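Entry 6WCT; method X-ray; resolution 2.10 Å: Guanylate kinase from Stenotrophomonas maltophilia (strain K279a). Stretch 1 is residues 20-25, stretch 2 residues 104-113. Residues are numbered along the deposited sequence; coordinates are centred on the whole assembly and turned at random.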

# COMPACT_ATOMS: atom_id res chain seq x y z
N ALA A 20 6.37 -1.52 20.84
CA ALA A 20 5.79 -2.00 19.59
C ALA A 20 6.88 -2.37 18.58
O ALA A 20 7.80 -1.59 18.35
CB ALA A 20 4.85 -0.96 19.00
N ARG A 21 6.79 -3.57 18.02
CA ARG A 21 7.82 -4.05 17.11
C ARG A 21 7.87 -3.26 15.81
O ARG A 21 6.86 -2.77 15.30
CB ARG A 21 7.61 -5.54 16.84
CG ARG A 21 8.25 -6.46 17.90
CD ARG A 21 8.13 -7.93 17.50
NE ARG A 21 8.73 -8.22 16.20
CZ ARG A 21 9.90 -8.83 16.00
NH1 ARG A 21 10.63 -9.24 17.02
NH2 ARG A 21 10.32 -9.04 14.75
N GLY A 22 9.09 -3.14 15.26
CA GLY A 22 9.28 -2.51 13.98
C GLY A 22 8.76 -3.35 12.83
O GLY A 22 8.59 -4.56 12.93
N THR A 23 8.46 -2.67 11.72
CA THR A 23 8.04 -3.35 10.50
C THR A 23 9.24 -3.69 9.62
O THR A 23 10.18 -2.91 9.48
CB THR A 23 7.04 -2.50 9.72
OG1 THR A 23 5.98 -2.11 10.58
CG2 THR A 23 6.48 -3.27 8.53
N LEU A 24 9.18 -4.88 9.02
CA LEU A 24 10.22 -5.39 8.15
C LEU A 24 9.80 -5.21 6.70
O LEU A 24 8.69 -5.61 6.32
CB LEU A 24 10.50 -6.86 8.46
CG LEU A 24 11.72 -7.51 7.83
CD1 LEU A 24 12.99 -6.67 8.12
CD2 LEU A 24 11.89 -8.92 8.38
N TYR A 25 10.65 -4.58 5.92
CA TYR A 25 10.43 -4.29 4.51
C TYR A 25 11.44 -5.05 3.68
O TYR A 25 12.60 -5.18 4.07
CB TYR A 25 10.57 -2.79 4.23
CG TYR A 25 9.55 -1.96 4.97
CD1 TYR A 25 8.29 -1.74 4.44
CD2 TYR A 25 9.83 -1.44 6.22
CE1 TYR A 25 7.36 -0.98 5.10
CE2 TYR A 25 8.90 -0.69 6.91
CZ TYR A 25 7.66 -0.46 6.34
OH TYR A 25 6.71 0.28 7.01
N SER A 104 21.75 -7.62 12.40
CA SER A 104 21.31 -6.46 11.63
C SER A 104 19.80 -6.24 11.63
O SER A 104 19.35 -5.18 11.20
CB SER A 104 21.76 -6.59 10.17
OG SER A 104 23.17 -6.67 10.05
N VAL A 105 19.02 -7.20 12.12
CA VAL A 105 17.57 -7.15 11.93
C VAL A 105 16.84 -7.42 13.23
O VAL A 105 16.03 -6.61 13.69
CB VAL A 105 17.12 -8.15 10.86
CG1 VAL A 105 15.59 -8.22 10.79
CG2 VAL A 105 17.64 -7.73 9.53
N GLU A 106 17.08 -8.61 13.81
CA GLU A 106 16.28 -9.07 14.94
C GLU A 106 16.31 -8.12 16.13
O GLU A 106 15.23 -7.84 16.68
CB GLU A 106 16.71 -10.49 15.32
CG GLU A 106 16.37 -11.56 14.29
CD GLU A 106 16.70 -12.97 14.77
OE1 GLU A 106 17.34 -13.09 15.83
OE2 GLU A 106 16.34 -13.94 14.08
N PRO A 107 17.46 -7.62 16.59
CA PRO A 107 17.42 -6.63 17.69
C PRO A 107 16.72 -5.34 17.32
O PRO A 107 15.95 -4.80 18.12
CB PRO A 107 18.91 -6.41 18.01
CG PRO A 107 19.59 -7.62 17.51
CD PRO A 107 18.85 -8.00 16.27
N GLN A 108 16.99 -4.82 16.12
CA GLN A 108 16.34 -3.59 15.67
C GLN A 108 14.82 -3.74 15.67
O GLN A 108 14.10 -2.91 16.24
CB GLN A 108 16.86 -3.21 14.28
CG GLN A 108 18.32 -2.76 14.27
CD GLN A 108 19.29 -3.94 14.28
OE1 GLN A 108 18.91 -5.06 14.62
NE2 GLN A 108 20.56 -3.68 13.94
N LEU A 109 14.30 -4.80 15.03
CA LEU A 109 12.86 -5.03 15.02
C LEU A 109 12.32 -5.18 16.43
O LEU A 109 11.24 -4.67 16.75
CB LEU A 109 12.51 -6.26 14.20
CG LEU A 109 12.72 -6.23 12.70
CD1 LEU A 109 12.22 -7.55 12.15
CD2 LEU A 109 11.97 -5.06 12.09
N ALA A 110 13.05 -5.90 17.28
CA ALA A 110 12.60 -6.07 18.66
C ALA A 110 12.61 -4.74 19.40
O ALA A 110 11.78 -4.53 20.29
CB ALA A 110 13.49 -7.09 19.37
N ALA A 111 13.48 -3.82 19.01
CA ALA A 111 13.55 -2.51 19.65
C ALA A 111 12.63 -1.49 18.99
O ALA A 111 12.73 -0.30 19.30
CB ALA A 111 14.99 -1.99 19.63
N GLY A 112 11.75 -1.92 18.09
CA GLY A 112 10.83 -1.00 17.46
C GLY A 112 11.39 -0.26 16.27
O GLY A 112 10.75 0.69 15.79
N GLN A 113 12.53 -0.69 15.76
CA GLN A 113 13.16 -0.06 14.61
C GLN A 113 12.70 -0.76 13.34
O GLN A 113 12.81 -1.99 13.24
CB GLN A 113 14.68 -0.11 14.75
CG GLN A 113 15.45 0.28 13.50
CD GLN A 113 15.41 1.77 13.22
OE1 GLN A 113 15.81 2.59 14.06
NE2 GLN A 113 14.90 2.12 12.05
O HOH W 1 13.57 -9.70 16.54

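The end of a helix leaves backbone carbonyls without their usual amide partners, and a neighbouring segment can supply one. Guanylate kinase from Stenotrophomonas maltophilia offers a compact example. Residues 20-25 run as an extended segment, entering a strand at Leu24, while the helix of 106-110 gives way at Ala111 to a turn. The nearest pair of CA atoms belongs to two glycines, Gly22 and Gly112, 4.1 Å apart. Here Gly22 N donates to Leu109 O at 3.0 Å with a nearly straight N-H...O angle of 166°, the one direct hydrogen bond between the stretches. The same carbonyl also accepts from Gly112 N at 3.1 Å, so one oxygen both helps to close the turn and anchors the extended segment. Arg21 CA adds a CA-H...O contact to Leu109 O at 3.5 Å.

Both glycines suit this tight approach. A CB on Gly22 would sit 2.1 Å from Gln113 O, a clash. Gly112 has a positive phi of 84°, where a CB would be jammed against the carbonyl of Ala111; it would also lie a tight 3.0 Å from Ala20 O.

Side chains extend the contact around this polar centre. Leu109, buried, meets Leu24 through CD1 to Leu24 CD2 at 4.0 Å, and Leu24 CD1 reaches Val105 CG1, also at 4.0 Å. These apolar contacts continue the packing to the N-cap residue of the helix. At the exposed margin, Arg21 sends its guanidinium over the helix, with Leu109 CB and Ala110 N over one face. The same group also bonds at its edge: Arg21 NH1 donates to a water at 3.0 Å, and that water donates to Glu106 O at 2.5 Å, bridging the arginine to the helix backbone.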